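Local coordinates for protein trimethylamine-N-oxide reductase (Haemophilus influenzae, PDB 7L5I) that probably reduces S- or N-oxides such as trimethylamine N-oxide at a molybdenum centre carried by two molybdopterin guanine dinucleotide cofactors, at residues E32-V37 with V48-K53; Q70-D75 with T686-K691; W224-Q229 with D512-G517. All coordinates share one frame; numbering follows the deposited sequence.

Overall arrangement
Near the N terminus, interaction 1 closes a short loop of ten residues, pairing 32-37 with 48-53 in the hairpin that forms two strands of a three-stranded antiparallel sheet. The chain then reaches 70-75, where interaction 2 opens a loop of 610 residues that closes only at 686-691, tying the N-terminal part to the dinucleotide-binding region. Interaction 3 is nested inside that loop: 224-229 meets 512-517 as edge and neighbour in a mixed four-stranded sheet. Interactions 2 and 3 touch through Gln70 NE2 and Gln229 OE1, 2.9 Å apart, a probable hydrogen bond. Interaction 1 stands in series with both, its centre about 19 Å from that of interaction 2.

Interaction 1: residues E32-V37 with V48-K53; sequences EMKTVV and VVQDGK
Lys34 and Val49 join the open end of a beta hairpin, where strand 35-40 and strand 43-50 run antiparallel in the three-stranded sheet near the N terminus. The link is a backbone bond from Val49 N to Lys34 O, 3.0 Å long and close to straight at 166°. The same carbonyl oxygen also receives a CA-H...O contact from Val48 CA.

The Lys34 side chain, just before the strand begins, runs past the carbonyl of Val49 to the side chain of Gln50. Its CB lies 3.5 Å from Val49 O, and CG is still near that oxygen. At CD the company changes: the carbonyl of Val49 is falling behind and Gln50 OE1 is now the nearer atom, at 3.5 Å. A bend at chi3 (-101°) breaks the extended run of the chain, and CE stays beside OE1. Gln50 turns to meet the lysine: CG sets out anti to the backbone N (chi1 -175°), and the bend at chi2 brings the amide back toward Lys34.

Next in register, Thr35 and Val48 form a non-hydrogen-bonded pair with CA atoms 4.4 Å apart. Their side chains share one face of the sheet, and Thr35 OG1 comes to 3.7 Å from Val48 CG2. Val36 and Val49 are turned to the other face, where Val36 CG2 and Val49 CG2 make a looser apolar contact at 4.3 Å and Val49 also rests on Val530. Beyond Gln50 a type I' turn leads into strand 53-59. At the protein surface, the tip of the lysine joins two partly exposed side chains: Lys34 NZ donates to Gln50 OE1 at 2.9 Å, in the carbonyl plane and on a lone pair.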
ATOM      1  N   GLU A  32     -35.664   5.255 -19.715  1.00 37.97           N
ATOM      2  CA  GLU A  32     -35.041   3.984 -19.373  1.00 40.57           C
ATOM      3  C   GLU A  32     -34.042   4.117 -18.227  1.00 36.85           C
ATOM      4  O   GLU A  32     -33.375   5.147 -18.067  1.00 29.92           O
ATOM      5  CB  GLU A  32     -34.302   3.407 -20.586  1.00 53.33           C
ATOM      6  CG  GLU A  32     -35.143   3.229 -21.825  1.00 71.70           C
ATOM      7  CD  GLU A  32     -34.315   2.751 -23.003  1.00 96.04           C
ATOM      8  OE1 GLU A  32     -33.073   2.663 -22.858  1.00 78.39           O
ATOM      9  OE2 GLU A  32     -34.903   2.462 -24.068  1.00107.45           O
ATOM     10  N   MET A  33     -33.924   3.048 -17.442  1.00 32.30           N
ATOM     11  CA  MET A  33     -32.882   2.936 -16.416  1.00 26.06           C
ATOM     12  C   MET A  33     -31.661   2.339 -17.118  1.00 30.49           C
ATOM     13  O   MET A  33     -31.612   1.141 -17.396  1.00 30.38           O
ATOM     14  CB  MET A  33     -33.369   2.080 -15.252  1.00 22.74           C
ATOM     15  CG  MET A  33     -32.709   2.386 -13.917  1.00 34.41           C
ATOM     16  SD  MET A  33     -30.951   1.913 -13.868  1.00 29.16           S
ATOM     17  CE  MET A  33     -31.101   0.117 -13.906  1.00 35.64           C
ATOM     18  N   LYS A  34     -30.672   3.187 -17.427  1.00 23.47           N
ATOM     19  CA  LYS A  34     -29.527   2.783 -18.237  1.00 24.43           C
ATOM     20  C   LYS A  34     -28.250   2.606 -17.417  1.00 23.15           C
ATOM     21  O   LYS A  34     -27.152   2.575 -17.986  1.00 21.99           O
ATOM     22  CB  LYS A  34     -29.270   3.810 -19.338  1.00 32.27           C
ATOM     23  CG  LYS A  34     -30.369   3.925 -20.380  1.00 39.56           C
ATOM     24  CD  LYS A  34     -30.022   5.011 -21.394  1.00 40.99           C
ATOM     25  CE  LYS A  34     -30.758   6.300 -21.112  1.00 47.77           C
ATOM     26  NZ  LYS A  34     -30.879   7.126 -22.343  1.00 63.60           N
ATOM     27  N   THR A  35     -28.383   2.522 -16.095  1.00 21.74           N
ATOM     28  CA  THR A  35     -27.254   2.461 -15.188  1.00 16.36           C
ATOM     29  C   THR A  35     -27.034   1.018 -14.765  1.00 19.58           C
ATOM     30  O   THR A  35     -27.983   0.315 -14.415  1.00 21.65           O
ATOM     31  CB  THR A  35     -27.490   3.352 -13.971  1.00 19.63           C
ATOM     32  OG1 THR A  35     -27.540   4.733 -14.382  1.00 21.16           O
ATOM     33  CG2 THR A  35     -26.381   3.184 -12.933  1.00 20.61           C
ATOM     34  N   VAL A  36     -25.786   0.569 -14.851  1.00 15.84           N
ATOM     35  CA  VAL A  36     -25.348  -0.694 -14.273  1.00 13.17           C
ATOM     36  C   VAL A  36     -24.522  -0.356 -13.040  1.00 16.21           C
ATOM     37  O   VAL A  36     -23.657   0.531 -13.086  1.00 17.04           O
ATOM     38  CB  VAL A  36     -24.520  -1.511 -15.277  1.00 18.30           C
ATOM     39  CG1 VAL A  36     -24.087  -2.856 -14.672  1.00 19.02           C
ATOM     40  CG2 VAL A  36     -25.310  -1.719 -16.554  1.00 22.18           C
ATOM     41  N   VAL A  37     -24.766  -1.078 -11.949  1.00 15.29           N
ATOM     42  CA  VAL A  37     -24.010  -0.874 -10.725  1.00 12.81           C
ATOM     43  C   VAL A  37     -22.887  -1.896 -10.657  1.00 12.70           C
ATOM     44  O   VAL A  37     -23.107  -3.106 -10.835  1.00 13.16           O
ATOM     45  CB  VAL A  37     -24.905  -0.949  -9.476  1.00 16.03           C
ATOM     46  CG1 VAL A  37     -24.034  -0.933  -8.227  1.00 17.72           C
ATOM     47  CG2 VAL A  37     -25.904   0.201  -9.474  1.00 19.78           C
ATOM     48  N   VAL A  48     -23.362   4.570 -16.571  1.00 14.53           N
ATOM     49  CA  VAL A  48     -24.401   4.803 -17.566  1.00 15.00           C
ATOM     50  C   VAL A  48     -23.919   4.289 -18.914  1.00 14.64           C
ATOM     51  O   VAL A  48     -22.823   4.633 -19.371  1.00 16.56           O
ATOM     52  CB  VAL A  48     -24.762   6.295 -17.657  1.00 16.64           C
ATOM     53  CG1 VAL A  48     -25.888   6.485 -18.678  1.00 16.13           C
ATOM     54  CG2 VAL A  48     -25.161   6.833 -16.312  1.00 18.68           C
ATOM     55  N   VAL A  49     -24.758   3.467 -19.559  1.00 15.57           N
ATOM     56  CA  VAL A  49     -24.453   2.858 -20.843  1.00 19.23           C
ATOM     57  C   VAL A  49     -25.488   3.344 -21.847  1.00 21.38           C
ATOM     58  O   VAL A  49     -26.695   3.269 -21.578  1.00 23.40           O
ATOM     59  CB  VAL A  49     -24.479   1.322 -20.752  1.00 20.59           C
ATOM     60  CG1 VAL A  49     -24.036   0.697 -22.047  1.00 24.96           C
ATOM     61  CG2 VAL A  49     -23.612   0.851 -19.605  1.00 19.66           C
ATOM     62  N   GLN A  50     -25.012   3.810 -22.997  1.00 19.40           N
ATOM     63  CA  GLN A  50     -25.841   4.335 -24.079  1.00 28.44           C
ATOM     64  C   GLN A  50     -25.443   3.601 -25.356  1.00 31.23           C
ATOM     65  O   GLN A  50     -24.320   3.767 -25.845  1.00 27.65           O
ATOM     66  CB  GLN A  50     -25.652   5.846 -24.225  1.00 34.40           C
ATOM     67  CG  GLN A  50     -26.565   6.516 -25.238  1.00 50.62           C
ATOM     68  CD  GLN A  50     -28.027   6.464 -24.832  1.00 55.19           C
ATOM     69  OE1 GLN A  50     -28.423   7.019 -23.803  1.00 55.90           O
ATOM     70  NE2 GLN A  50     -28.838   5.784 -25.640  1.00 52.86           N
ATOM     71  N   ASP A  51     -26.346   2.772 -25.874  1.00 33.24           N
ATOM     72  CA  ASP A  51     -26.100   2.018 -27.105  1.00 39.48           C
ATOM     73  C   ASP A  51     -24.862   1.136 -26.984  1.00 32.73           C
ATOM     74  O   ASP A  51     -24.049   1.057 -27.903  1.00 35.82           O
ATOM     75  CB  ASP A  51     -25.945   2.951 -28.311  1.00 47.28           C
ATOM     76  CG  ASP A  51     -27.191   3.765 -28.595  1.00 61.92           C
ATOM     77  OD1 ASP A  51     -28.310   3.228 -28.427  1.00 57.17           O
ATOM     78  OD2 ASP A  51     -27.045   4.946 -28.994  1.00 54.93           O
ATOM     79  N   GLY A  52     -24.706   0.481 -25.841  1.00 31.26           N
ATOM     80  CA  GLY A  52     -23.563  -0.385 -25.636  1.00 28.21           C
ATOM     81  C   GLY A  52     -22.239   0.306 -25.367  1.00 24.26           C
ATOM     82  O   GLY A  52     -21.215  -0.381 -25.311  1.00 24.62           O
ATOM     83  N   LYS A  53     -22.214   1.627 -25.197  1.00 19.91           N
ATOM     84  CA  LYS A  53     -20.982   2.345 -24.871  1.00 22.22           C
ATOM     85  C   LYS A  53     -21.127   3.018 -23.514  1.00 17.51           C
ATOM     86  O   LYS A  53     -22.179   3.587 -23.213  1.00 17.16           O
ATOM     87  CB  LYS A  53     -20.626   3.398 -25.940  1.00 31.38           C
ATOM     88  CG  LYS A  53     -19.262   4.077 -25.718  1.00 35.61           C
ATOM     89  CD  LYS A  53     -18.568   4.521 -27.017  1.00 48.46           C
ATOM     90  CE  LYS A  53     -17.061   4.764 -26.804  1.00 59.72           C
ATOM     91  NZ  LYS A  53     -16.166   3.869 -27.620  1.00 60.74           N
TER

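Interaction 2: residues Q70-D75 with T686-K691; sequences QTVVAD and TSLRQK
Val72 and Asp75 meet residues 686-688 where the start of helix 73-78 is set against an ST turn that opens a run of helical backbone. The contact brings the N-terminal part of the chain to the molybdopterin dinucleotide-binding region, with the side chain of Leu688 about 9 Å from a bound molybdopterin guanine dinucleotide.

The tight, buried part is apolar. Val72, at the N-cap position of its helix, sets CG1 against Ser687 OG and Leu688 CG, 3.9 Å from the latter, and CG2 against Leu688 CD1 and Thr686 OG1. The valine crosses Thr686 at about a right angle. That threonine hydroxyl accepts from Leu688 N at 3.3 Å, closing the ST turn, and is also bonded to Leu683 O, so it is well occupied where the valine methyls lie against it.

Toward solvent the contact becomes polar and more open. Asp75 stretches beside Thr686, its CB 3.7 Å from Thr686 CG2. With CG anti to its own carbonyl carbon (chi1 -72°), the carboxylate is carried on to Ser687, whose backbone N donates to OD2 at 2.9 Å and 162°. Ser687 OG lies 3.0 Å from that oxygen. A water donates to both groups, weakly to Asp75 OD1 and at 2.8 Å to Ser687 OG.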
ATOM      1  N   GLN A  70     -13.769   7.571  -9.365  1.00 14.98           N
ATOM      2  CA  GLN A  70     -14.954   6.877  -9.822  1.00 15.01           C
ATOM      3  C   GLN A  70     -15.416   7.297 -11.208  1.00 15.14           C
ATOM      4  O   GLN A  70     -16.374   6.705 -11.722  1.00 15.02           O
ATOM      5  CB  GLN A  70     -16.108   7.109  -8.830  1.00 15.11           C
ATOM      6  CG  GLN A  70     -15.788   6.659  -7.404  1.00 13.81           C
ATOM      7  CD  GLN A  70     -16.750   7.201  -6.357  1.00 17.79           C
ATOM      8  OE1 GLN A  70     -17.421   8.223  -6.558  1.00 20.16           O
ATOM      9  NE2 GLN A  70     -16.773   6.544  -5.194  1.00 18.25           N
ATOM     10  N   THR A  71     -14.790   8.307 -11.808  1.00 14.44           N
ATOM     11  CA  THR A  71     -15.366   8.985 -12.959  1.00 13.46           C
ATOM     12  C   THR A  71     -14.753   8.564 -14.290  1.00 14.37           C
ATOM     13  O   THR A  71     -15.123   9.132 -15.322  1.00 15.29           O
ATOM     14  CB  THR A  71     -15.236  10.511 -12.804  1.00 16.79           C
ATOM     15  OG1 THR A  71     -13.846  10.885 -12.785  1.00 18.31           O
ATOM     16  CG2 THR A  71     -15.927  10.993 -11.523  1.00 19.13           C
ATOM     17  N   VAL A  72     -13.867   7.568 -14.314  1.00 11.67           N
ATOM     18  CA  VAL A  72     -13.121   7.280 -15.541  1.00 12.31           C
ATOM     19  C   VAL A  72     -13.236   5.833 -16.020  1.00 13.76           C
ATOM     20  O   VAL A  72     -12.310   5.302 -16.637  1.00 12.89           O
ATOM     21  CB  VAL A  72     -11.629   7.680 -15.375  1.00 18.73           C
ATOM     22  CG1 VAL A  72     -11.496   9.207 -15.274  1.00 18.41           C
ATOM     23  CG2 VAL A  72     -10.986   7.023 -14.152  1.00 17.12           C
ATOM     24  N   VAL A  73     -14.419   5.227 -15.848  1.00 13.99           N
ATOM     25  CA  VAL A  73     -14.639   3.865 -16.328  1.00 14.88           C
ATOM     26  C   VAL A  73     -14.461   3.801 -17.849  1.00 14.86           C
ATOM     27  O   VAL A  73     -13.822   2.888 -18.382  1.00 13.40           O
ATOM     28  CB  VAL A  73     -16.021   3.348 -15.896  1.00 14.29           C
ATOM     29  CG1 VAL A  73     -16.357   2.016 -16.597  1.00 15.60           C
ATOM     30  CG2 VAL A  73     -16.067   3.122 -14.404  1.00 14.65           C
ATOM     31  N   ALA A  74     -15.047   4.764 -18.573  1.00 14.01           N
ATOM     32  CA  ALA A  74     -14.887   4.788 -20.028  1.00 13.47           C
ATOM     33  C   ALA A  74     -13.414   4.841 -20.429  1.00 15.81           C
ATOM     34  O   ALA A  74     -12.985   4.101 -21.315  1.00 17.79           O
ATOM     35  CB  ALA A  74     -15.645   5.974 -20.632  1.00 16.79           C
ATOM     36  N   ASP A  75     -12.618   5.711 -19.780  1.00 15.04           N
ATOM     37  CA  ASP A  75     -11.189   5.774 -20.087  1.00 18.54           C
ATOM     38  C   ASP A  75     -10.510   4.439 -19.830  1.00 16.86           C
ATOM     39  O   ASP A  75      -9.610   4.042 -20.566  1.00 19.38           O
ATOM     40  CB  ASP A  75     -10.471   6.834 -19.261  1.00 17.49           C
ATOM     41  CG  ASP A  75     -10.802   8.260 -19.671  1.00 28.28           C
ATOM     42  OD1 ASP A  75     -11.609   8.483 -20.592  1.00 32.54           O
ATOM     43  OD2 ASP A  75     -10.226   9.163 -19.028  1.00 30.71           O
ATOM     44  N   THR A 686      -5.412   7.781 -17.709  1.00 15.70           N
ATOM     45  CA  THR A 686      -6.737   8.324 -17.926  1.00 13.95           C
ATOM     46  C   THR A 686      -6.676   9.853 -17.907  1.00 16.87           C
ATOM     47  O   THR A 686      -5.618  10.466 -17.695  1.00 17.24           O
ATOM     48  CB  THR A 686      -7.736   7.848 -16.878  1.00 15.42           C
ATOM     49  OG1 THR A 686      -7.429   8.455 -15.610  1.00 15.53           O
ATOM     50  CG2 THR A 686      -7.766   6.327 -16.765  1.00 15.08           C
ATOM     51  N   SER A 687      -7.840  10.470 -18.085  1.00 17.96           N
ATOM     52  CA  SER A 687      -7.926  11.923 -18.077  1.00 18.00           C
ATOM     53  C   SER A 687      -7.677  12.534 -16.705  1.00 19.61           C
ATOM     54  O   SER A 687      -7.501  13.755 -16.612  1.00 21.17           O
ATOM     55  CB  SER A 687      -9.306  12.338 -18.601  1.00 23.30           C
ATOM     56  OG  SER A 687     -10.314  11.849 -17.750  1.00 26.41           O
ATOM     57  N   LEU A 688      -7.617  11.732 -15.633  1.00 15.92           N
ATOM     58  CA  LEU A 688      -7.257  12.283 -14.340  1.00 15.17           C
ATOM     59  C   LEU A 688      -5.856  12.893 -14.355  1.00 15.70           C
ATOM     60  O   LEU A 688      -5.560  13.732 -13.506  1.00 16.48           O
ATOM     61  CB  LEU A 688      -7.321  11.202 -13.258  1.00 15.05           C
ATOM     62  CG  LEU A 688      -8.735  10.642 -13.003  1.00 16.05           C
ATOM     63  CD1 LEU A 688      -8.686   9.565 -11.927  1.00 17.21           C
ATOM     64  CD2 LEU A 688      -9.663  11.747 -12.628  1.00 20.91           C
ATOM     65  N   ARG A 689      -4.994  12.456 -15.263  1.00 15.30           N
ATOM     66  CA  ARG A 689      -3.644  13.007 -15.340  1.00 15.59           C
ATOM     67  C   ARG A 689      -3.669  14.525 -15.407  1.00 17.08           C
ATOM     68  O   ARG A 689      -2.786  15.187 -14.854  1.00 16.22           O
ATOM     69  CB  ARG A 689      -2.914  12.439 -16.554  1.00 14.95           C
ATOM     70  CG  ARG A 689      -1.483  12.927 -16.720  1.00 17.68           C
ATOM     71  CD  ARG A 689      -0.801  12.155 -17.827  1.00 21.48           C
ATOM     72  NE  ARG A 689       0.504  12.705 -18.199  1.00 24.32           N
ATOM     73  CZ  ARG A 689       1.645  12.378 -17.609  1.00 25.48           C
ATOM     74  NH1 ARG A 689       1.648  11.523 -16.594  1.00 20.55           N
ATOM     75  NH2 ARG A 689       2.797  12.911 -18.024  1.00 29.70           N
ATOM     76  N   GLN A 690      -4.673  15.092 -16.063  1.00 17.33           N
ATOM     77  CA  GLN A 690      -4.706  16.533 -16.251  1.00 15.13           C
ATOM     78  C   GLN A 690      -4.952  17.279 -14.946  1.00 20.60           C
ATOM     79  O   GLN A 690      -4.662  18.480 -14.862  1.00 23.09           O
ATOM     80  CB  GLN A 690      -5.737  16.884 -17.312  1.00 23.83           C
ATOM     81  CG  GLN A 690      -5.552  16.080 -18.624  1.00 35.64           C
ATOM     82  CD  GLN A 690      -4.084  15.955 -19.077  1.00 40.64           C
ATOM     83  OE1 GLN A 690      -3.319  16.920 -19.041  1.00 41.37           O
ATOM     84  NE2 GLN A 690      -3.700  14.758 -19.512  1.00 41.72           N
ATOM     85  N   LYS A 691      -5.406  16.589 -13.899  1.00 19.19           N
ATOM     86  CA  LYS A 691      -5.641  17.240 -12.621  1.00 18.07           C
ATOM     87  C   LYS A 691      -4.374  17.456 -11.807  1.00 19.27           C
ATOM     88  O   LYS A 691      -4.419  18.185 -10.815  1.00 23.46           O
ATOM     89  CB  LYS A 691      -6.662  16.429 -11.819  1.00 20.27           C
ATOM     90  CG  LYS A 691      -8.038  16.482 -12.469  1.00 28.29           C
ATOM     91  CD  LYS A 691      -9.123  15.817 -11.657  1.00 34.68           C
ATOM     92  CE  LYS A 691     -10.512  16.124 -12.243  1.00 39.37           C
ATOM     93  NZ  LYS A 691     -11.062  17.415 -11.744  1.00 56.12           N
TER
HETATM   94  O   HOH W   1     -12.524  11.142 -19.290  1.00 24.70           O

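Interaction 3: residues W224-Q229 with D512-G517; sequences WMSTDQ and DLTMAG
Ser226 and Ala516 form a parallel bridge, the first of two that fasten the short edge strand 226-227 to strand 512-517 of a mixed four-stranded sheet; the second is Thr227 with Gly517. The contact is buried within the molybdopterin oxidoreductase region, the side chain of Thr227 about 9 Å from a bound molybdopterin guanine dinucleotide.

Among the backbone bonds, Ser226 N gives a weak, bent one to Met515 O at 134°. Gly517 N returns to Ser226 O at 2.9 Å, tilted out of the carbonyl plane, and Ala516 CA adds a CA-H...O contact to the same oxygen. Asp228 N donates to Gly517 O at 3.2 Å, in the carbonyl plane and on a lone pair; Asn390 ND2 is a second donor to that oxygen, and also bonds Thr227 OG1.

Van der Waals contacts follow. Met225 CB is held closely, 3.3 Å from Met515 O. Met225 and Met515 lie side by side, with Met225 SD 3.9 Å from Met515 CB. The bend at chi3 (-68°) swings the Met225 methyl round to Gly517, where CE comes within 4.0 Å of CA. Ser226 CB packs against Thr514 CG2 at 3.8 Å, and Asp228 CB rests 3.8 Å from Ala516 CB.

Polar side chains close the account: Ser226 OG is bonded to Ala40 O, Thr227 OG1 accepts from Gln229 N, an ST turn, and Asp228 OD2 bonds Ser520 OG.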
ATOM      1  N   TRP A 224      -9.210  -2.145   0.195  1.00 10.69           N
ATOM      2  CA  TRP A 224      -8.812  -3.417  -0.395  1.00 11.71           C
ATOM      3  C   TRP A 224     -10.002  -4.127  -1.018  1.00 12.64           C
ATOM      4  O   TRP A 224      -9.877  -4.746  -2.076  1.00 13.88           O
ATOM      5  CB  TRP A 224      -8.145  -4.291   0.669  1.00 14.22           C
ATOM      6  CG  TRP A 224      -7.750  -5.640   0.156  1.00 13.00           C
ATOM      7  CD1 TRP A 224      -8.376  -6.845   0.438  1.00 15.70           C
ATOM      8  CD2 TRP A 224      -6.663  -5.949  -0.724  1.00 12.38           C
ATOM      9  NE1 TRP A 224      -7.751  -7.871  -0.238  1.00 16.37           N
ATOM     10  CE2 TRP A 224      -6.683  -7.346  -0.941  1.00 15.15           C
ATOM     11  CE3 TRP A 224      -5.666  -5.190  -1.343  1.00 13.98           C
ATOM     12  CZ2 TRP A 224      -5.747  -7.986  -1.749  1.00 15.74           C
ATOM     13  CZ3 TRP A 224      -4.729  -5.841  -2.168  1.00 15.72           C
ATOM     14  CH2 TRP A 224      -4.776  -7.227  -2.348  1.00 17.80           C
ATOM     15  N   MET A 225     -11.153  -4.077  -0.365  1.00 13.62           N
ATOM     16  CA  MET A 225     -12.392  -4.488  -1.017  1.00 13.54           C
ATOM     17  C   MET A 225     -12.891  -3.268  -1.784  1.00 13.40           C
ATOM     18  O   MET A 225     -12.276  -2.884  -2.778  1.00 14.33           O
ATOM     19  CB  MET A 225     -13.352  -5.030   0.020  1.00 14.93           C
ATOM     20  CG  MET A 225     -12.803  -6.347   0.540  1.00 22.77           C
ATOM     21  SD  MET A 225     -13.797  -7.119   1.824  1.00 28.80           S
ATOM     22  CE  MET A 225     -13.550  -5.981   3.150  1.00 32.10           C
ATOM     23  N   SER A 226     -13.945  -2.626  -1.324  1.00 13.27           N
ATOM     24  CA  SER A 226     -14.456  -1.429  -1.994  1.00 11.49           C
ATOM     25  C   SER A 226     -14.784  -0.404  -0.921  1.00 11.30           C
ATOM     26  O   SER A 226     -15.530  -0.706   0.007  1.00 14.71           O
ATOM     27  CB  SER A 226     -15.683  -1.795  -2.840  1.00 13.36           C
ATOM     28  OG  SER A 226     -16.217  -0.689  -3.520  1.00 15.19           O
ATOM     29  N   THR A 227     -14.245   0.811  -1.029  1.00 11.76           N
ATOM     30  CA  THR A 227     -14.399   1.733   0.095  1.00 11.98           C
ATOM     31  C   THR A 227     -15.865   1.989   0.451  1.00 15.07           C
ATOM     32  O   THR A 227     -16.688   2.290  -0.416  1.00 13.43           O
ATOM     33  CB  THR A 227     -13.694   3.068  -0.179  1.00 11.26           C
ATOM     34  OG1 THR A 227     -13.952   3.938   0.934  1.00 14.54           O
ATOM     35  CG2 THR A 227     -14.151   3.750  -1.474  1.00 13.42           C
ATOM     36  N   ASP A 228     -16.178   1.913   1.759  1.00 14.95           N
ATOM     37  CA  ASP A 228     -17.525   2.249   2.239  1.00 13.19           C
ATOM     38  C   ASP A 228     -17.780   3.745   2.310  1.00 14.17           C
ATOM     39  O   ASP A 228     -18.938   4.146   2.509  1.00 15.49           O
ATOM     40  CB  ASP A 228     -17.807   1.572   3.601  1.00 17.67           C
ATOM     41  CG  ASP A 228     -16.943   2.091   4.765  1.00 17.59           C
ATOM     42  OD1 ASP A 228     -16.508   3.247   4.788  1.00 15.10           O
ATOM     43  OD2 ASP A 228     -16.727   1.292   5.723  1.00 17.20           O
ATOM     44  N   GLN A 229     -16.751   4.570   2.102  1.00 12.80           N
ATOM     45  CA  GLN A 229     -16.812   6.026   2.004  1.00 14.39           C
ATOM     46  C   GLN A 229     -17.129   6.696   3.329  1.00 17.21           C
ATOM     47  O   GLN A 229     -17.253   7.922   3.371  1.00 14.67           O
ATOM     48  CB  GLN A 229     -17.831   6.473   0.941  1.00 15.70           C
ATOM     49  CG  GLN A 229     -17.591   5.776  -0.379  1.00 15.78           C
ATOM     50  CD  GLN A 229     -18.333   6.404  -1.539  1.00 19.04           C
ATOM     51  OE1 GLN A 229     -17.713   6.957  -2.441  1.00 17.23           O
ATOM     52  NE2 GLN A 229     -19.676   6.346  -1.505  1.00 19.13           N
ATOM     53  N   ASP A 512     -18.992 -10.045 -10.770  1.00 11.81           N
ATOM     54  CA  ASP A 512     -18.294 -10.319  -9.511  1.00 12.85           C
ATOM     55  C   ASP A 512     -19.089  -9.750  -8.335  1.00 12.11           C
ATOM     56  O   ASP A 512     -20.200  -9.230  -8.489  1.00 12.21           O
ATOM     57  CB  ASP A 512     -16.878  -9.747  -9.556  1.00 13.28           C
ATOM     58  CG  ASP A 512     -15.853 -10.623  -8.818  1.00 16.35           C
ATOM     59  OD1 ASP A 512     -16.220 -11.341  -7.860  1.00 15.98           O
ATOM     60  OD2 ASP A 512     -14.656 -10.544  -9.197  1.00 15.98           O
ATOM     61  N   LEU A 513     -18.533  -9.930  -7.135  1.00 12.71           N
ATOM     62  CA  LEU A 513     -19.089  -9.427  -5.890  1.00 10.39           C
ATOM     63  C   LEU A 513     -17.953  -8.874  -5.051  1.00 12.98           C
ATOM     64  O   LEU A 513     -16.825  -9.359  -5.133  1.00 13.74           O
ATOM     65  CB  LEU A 513     -19.752 -10.525  -5.041  1.00 14.32           C
ATOM     66  CG  LEU A 513     -20.959 -11.262  -5.596  1.00 16.49           C
ATOM     67  CD1 LEU A 513     -21.147 -12.536  -4.803  1.00 17.09           C
ATOM     68  CD2 LEU A 513     -22.144 -10.348  -5.486  1.00 18.50           C
ATOM     69  N   THR A 514     -18.256  -7.863  -4.240  1.00 12.09           N
ATOM     70  CA  THR A 514     -17.325  -7.370  -3.230  1.00 12.60           C
ATOM     71  C   THR A 514     -18.128  -6.834  -2.049  1.00 13.95           C
ATOM     72  O   THR A 514     -19.356  -6.960  -1.992  1.00 13.67           O
ATOM     73  CB  THR A 514     -16.344  -6.329  -3.831  1.00 15.23           C
ATOM     74  OG1 THR A 514     -15.296  -6.032  -2.869  1.00 14.47           O
ATOM     75  CG2 THR A 514     -17.059  -5.038  -4.206  1.00 14.80           C
ATOM     76  N   MET A 515     -17.414  -6.332  -1.044  1.00 15.82           N
ATOM     77  CA  MET A 515     -18.027  -5.766   0.141  1.00 16.57           C
ATOM     78  C   MET A 515     -17.603  -4.317   0.313  1.00 17.47           C
ATOM     79  O   MET A 515     -16.497  -3.927  -0.098  1.00 15.09           O
ATOM     80  CB  MET A 515     -17.603  -6.467   1.449  1.00 19.49           C
ATOM     81  CG  MET A 515     -17.646  -7.945   1.507  1.00 28.85           C
ATOM     82  SD  MET A 515     -19.238  -8.565   2.010  1.00 22.56           S
ATOM     83  CE  MET A 515     -19.804  -7.682   3.478  1.00 21.99           C
ATOM     84  N   ALA A 516     -18.466  -3.551   0.958  1.00 14.74           N
ATOM     85  CA  ALA A 516     -18.119  -2.238   1.476  1.00 13.88           C
ATOM     86  C   ALA A 516     -17.215  -2.421   2.678  1.00 15.76           C
ATOM     87  O   ALA A 516     -17.600  -3.058   3.664  1.00 16.86           O
ATOM     88  CB  ALA A 516     -19.376  -1.469   1.860  1.00 17.81           C
ATOM     89  N   GLY A 517     -16.005  -1.856   2.604  1.00 16.61           N
ATOM     90  CA  GLY A 517     -14.995  -2.233   3.560  1.00 20.03           C
ATOM     91  C   GLY A 517     -14.002  -1.141   3.893  1.00 13.04           C
ATOM     92  O   GLY A 517     -14.190   0.010   3.485  1.00 14.40           O
TER